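Local structure of adenosine deaminase (Burkholderia ambifaria, 4GXW) at residues A[114-119]-A[214-219]. The protein is a zinc-dependent hydrolase of the adenosine and AMP deaminase family that probably removes an amino group from a purine such as adenine or adenosine. Sequence-based numbering, arbitrary orientation.
Sequences EFFWNP and TAHAGE. With ZN (zinc ion), chain C.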
loop_
_atom_site.group_PDB
_atom_site.type_symbol
_atom_site.label_atom_id
_atom_site.label_comp_id
_atom_site.label_asym_id
_atom_site.label_seq_id
_atom_site.Cartn_x
_atom_site.Cartn_y
_atom_site.Cartn_z
ATOM N N GLU A 114 -2.999 1.314 7.211
ATOM C CA GLU A 114 -1.640 1.651 7.622
ATOM C C GLU A 114 -0.952 2.194 6.387
ATOM O O GLU A 114 -0.918 1.520 5.350
ATOM C CB GLU A 114 -0.928 0.412 8.175
ATOM C CG GLU A 114 -1.763 -0.279 9.247
ATOM C CD GLU A 114 -1.083 -1.452 9.918
ATOM O OE1 GLU A 114 0.108 -1.718 9.648
ATOM O OE2 GLU A 114 -1.755 -2.120 10.734
ATOM N N PHE A 115 -0.437 3.419 6.482
ATOM C CA PHE A 115 0.063 4.124 5.303
ATOM C C PHE A 115 1.464 4.693 5.486
ATOM O O PHE A 115 1.877 5.013 6.607
ATOM C CB PHE A 115 -0.941 5.190 4.829
ATOM C CG PHE A 115 -1.207 6.290 5.829
ATOM C CD1 PHE A 115 -2.176 6.146 6.813
ATOM C CD2 PHE A 115 -0.502 7.480 5.769
ATOM C CE1 PHE A 115 -2.432 7.184 7.724
ATOM C CE2 PHE A 115 -0.756 8.506 6.668
ATOM C CZ PHE A 115 -1.712 8.353 7.653
ATOM N N PHE A 116 2.186 4.787 4.370
ATOM C CA PHE A 116 3.590 5.188 4.338
ATOM C C PHE A 116 3.762 6.693 4.106
ATOM O O PHE A 116 3.069 7.291 3.276
ATOM C CB PHE A 116 4.315 4.469 3.198
ATOM C CG PHE A 116 4.309 2.957 3.291
ATOM C CD1 PHE A 116 4.657 2.301 4.462
ATOM C CD2 PHE A 116 3.940 2.190 2.192
ATOM C CE1 PHE A 116 4.653 0.907 4.525
ATOM C CE2 PHE A 116 3.941 0.795 2.259
ATOM C CZ PHE A 116 4.297 0.163 3.434
ATOM N N TRP A 117 4.722 7.283 4.815
ATOM C CA TRP A 117 5.093 8.685 4.626
ATOM C C TRP A 117 6.601 8.766 4.770
ATOM O O TRP A 117 7.153 8.181 5.705
ATOM C CB TRP A 117 4.421 9.559 5.689
ATOM C CG TRP A 117 5.087 10.894 5.936
ATOM C CD1 TRP A 117 5.292 11.902 5.025
ATOM C CD2 TRP A 117 5.621 11.371 7.180
ATOM N NE1 TRP A 117 5.924 12.974 5.634
ATOM C CE2 TRP A 117 6.121 12.670 6.957
ATOM C CE3 TRP A 117 5.701 10.827 8.468
ATOM C CZ2 TRP A 117 6.723 13.417 7.967
ATOM C CZ3 TRP A 117 6.283 11.574 9.467
ATOM C CH2 TRP A 117 6.785 12.857 9.212
ATOM N N ASN A 118 7.271 9.460 3.849
ATOM C CA ASN A 118 8.725 9.639 3.934
ATOM C C ASN A 118 9.108 10.940 4.637
ATOM O O ASN A 118 9.021 12.022 4.058
ATOM C CB ASN A 118 9.372 9.626 2.548
ATOM C CG ASN A 118 9.062 8.380 1.760
ATOM O OD1 ASN A 118 8.154 8.385 0.921
ATOM N ND2 ASN A 118 9.828 7.306 1.994
ATOM N N PRO A 119 9.548 10.841 5.897
ATOM C CA PRO A 119 9.921 12.072 6.609
ATOM C C PRO A 119 11.158 12.774 6.064
ATOM O O PRO A 119 11.288 13.980 6.265
ATOM C CB PRO A 119 10.205 11.595 8.036
ATOM C CG PRO A 119 9.692 10.202 8.121
ATOM C CD PRO A 119 9.672 9.638 6.736
ATOM N N THR A 214 8.637 -3.143 8.287
ATOM C CA THR A 214 8.290 -3.750 7.010
ATOM C C THR A 214 9.297 -3.244 5.977
ATOM O O THR A 214 10.098 -2.354 6.276
ATOM C CB THR A 214 6.827 -3.445 6.594
ATOM O OG1 THR A 214 6.493 -4.190 5.413
ATOM C CG2 THR A 214 6.612 -1.957 6.358
ATOM N N ALA A 215 9.287 -3.813 4.780
ATOM C CA ALA A 215 10.225 -3.386 3.737
ATOM C C ALA A 215 9.733 -3.736 2.349
ATOM O O ALA A 215 9.268 -4.855 2.126
ATOM C CB ALA A 215 11.603 -4.028 3.959
ATOM N N HIS A 216 9.865 -2.791 1.415
ATOM C CA HIS A 216 9.729 -3.090 -0.015
ATOM C C HIS A 216 10.929 -3.965 -0.413
ATOM O O HIS A 216 12.093 -3.604 -0.164
ATOM C CB HIS A 216 9.738 -1.806 -0.866
ATOM C CG HIS A 216 8.452 -1.028 -0.854
ATOM N ND1 HIS A 216 7.831 -0.613 0.308
ATOM C CD2 HIS A 216 7.686 -0.562 -1.872
ATOM C CE1 HIS A 216 6.736 0.066 0.001
ATOM N NE2 HIS A 216 6.620 0.114 -1.316
ATOM N N ALA A 217 10.654 -5.106 -1.033
ATOM C CA ALA A 217 11.723 -6.012 -1.467
ATOM C C ALA A 217 11.245 -6.865 -2.629
ATOM O O ALA A 217 10.095 -7.321 -2.645
ATOM C CB ALA A 217 12.171 -6.902 -0.311
ATOM N N GLY A 218 12.115 -7.078 -3.611
ATOM C CA GLY A 218 11.770 -7.910 -4.752
ATOM C C GLY A 218 10.859 -7.242 -5.772
ATOM O O GLY A 218 10.156 -7.924 -6.537
ATOM N N GLU A 219 10.851 -5.909 -5.768
ATOM C CA GLU A 219 10.179 -5.107 -6.787
ATOM C C GLU A 219 11.179 -4.818 -7.910
ATOM O O GLU A 219 12.383 -4.989 -7.730
ATOM C CB GLU A 219 9.660 -3.794 -6.177
ATOM C CG GLU A 219 8.648 -3.058 -7.041
ATOM C CD GLU A 219 8.167 -1.735 -6.449
ATOM O OE1 GLU A 219 8.604 -1.336 -5.343
ATOM O OE2 GLU A 219 7.345 -1.066 -7.124
HETATM ZN ZN ZN C . 4.773 0.917 -2.330
HETATM O O HOH W 1 5.407 0.335 -4.102
#
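His216 NE2 binds the zinc ion at 2.3 Å, and the same imidazole ring meets Phe116 from the strand 110-117. The oxygen of water 1 is 2.0 Å from the zinc ion, while His35, His37 and Asp301 supply the remaining ligands. Histidine suits this place because one ring offers both a nitrogen for the metal and a carbon edge for packing. The two rings form an offset edge-to-face pair, the edge of His216 toward the face of Phe116, with the planes at 60° and the centroids 5.5 Å apart; His216 CE1 comes in obliquely near Phe116 CE2, at 3.7 Å. Phe116 points into the barrel from its strand, and a chi1 of -60° carries the ring on toward Thr214 and His216. The CA atoms of Phe116 and Thr214 remain 10.4 Å apart, a gap closed by the phenyl ring from one side and the short threonine methyl from the other. Phe116 CE1 touches Thr214 CG2 at 3.9 Å, the methyl lying at the ring edge near its plane. Threonine serves two neighbours here: the methyl packs on the phenyl ring, while OG1 is hydrogen-bonded to Asp240. Strands 151-159 and 184-188 lie between the two in the parallel sheet, and because the sheet curls into a barrel their inward side chains meet in its interior, next to the metal site, as in the TIM-barrel amidohydrolases.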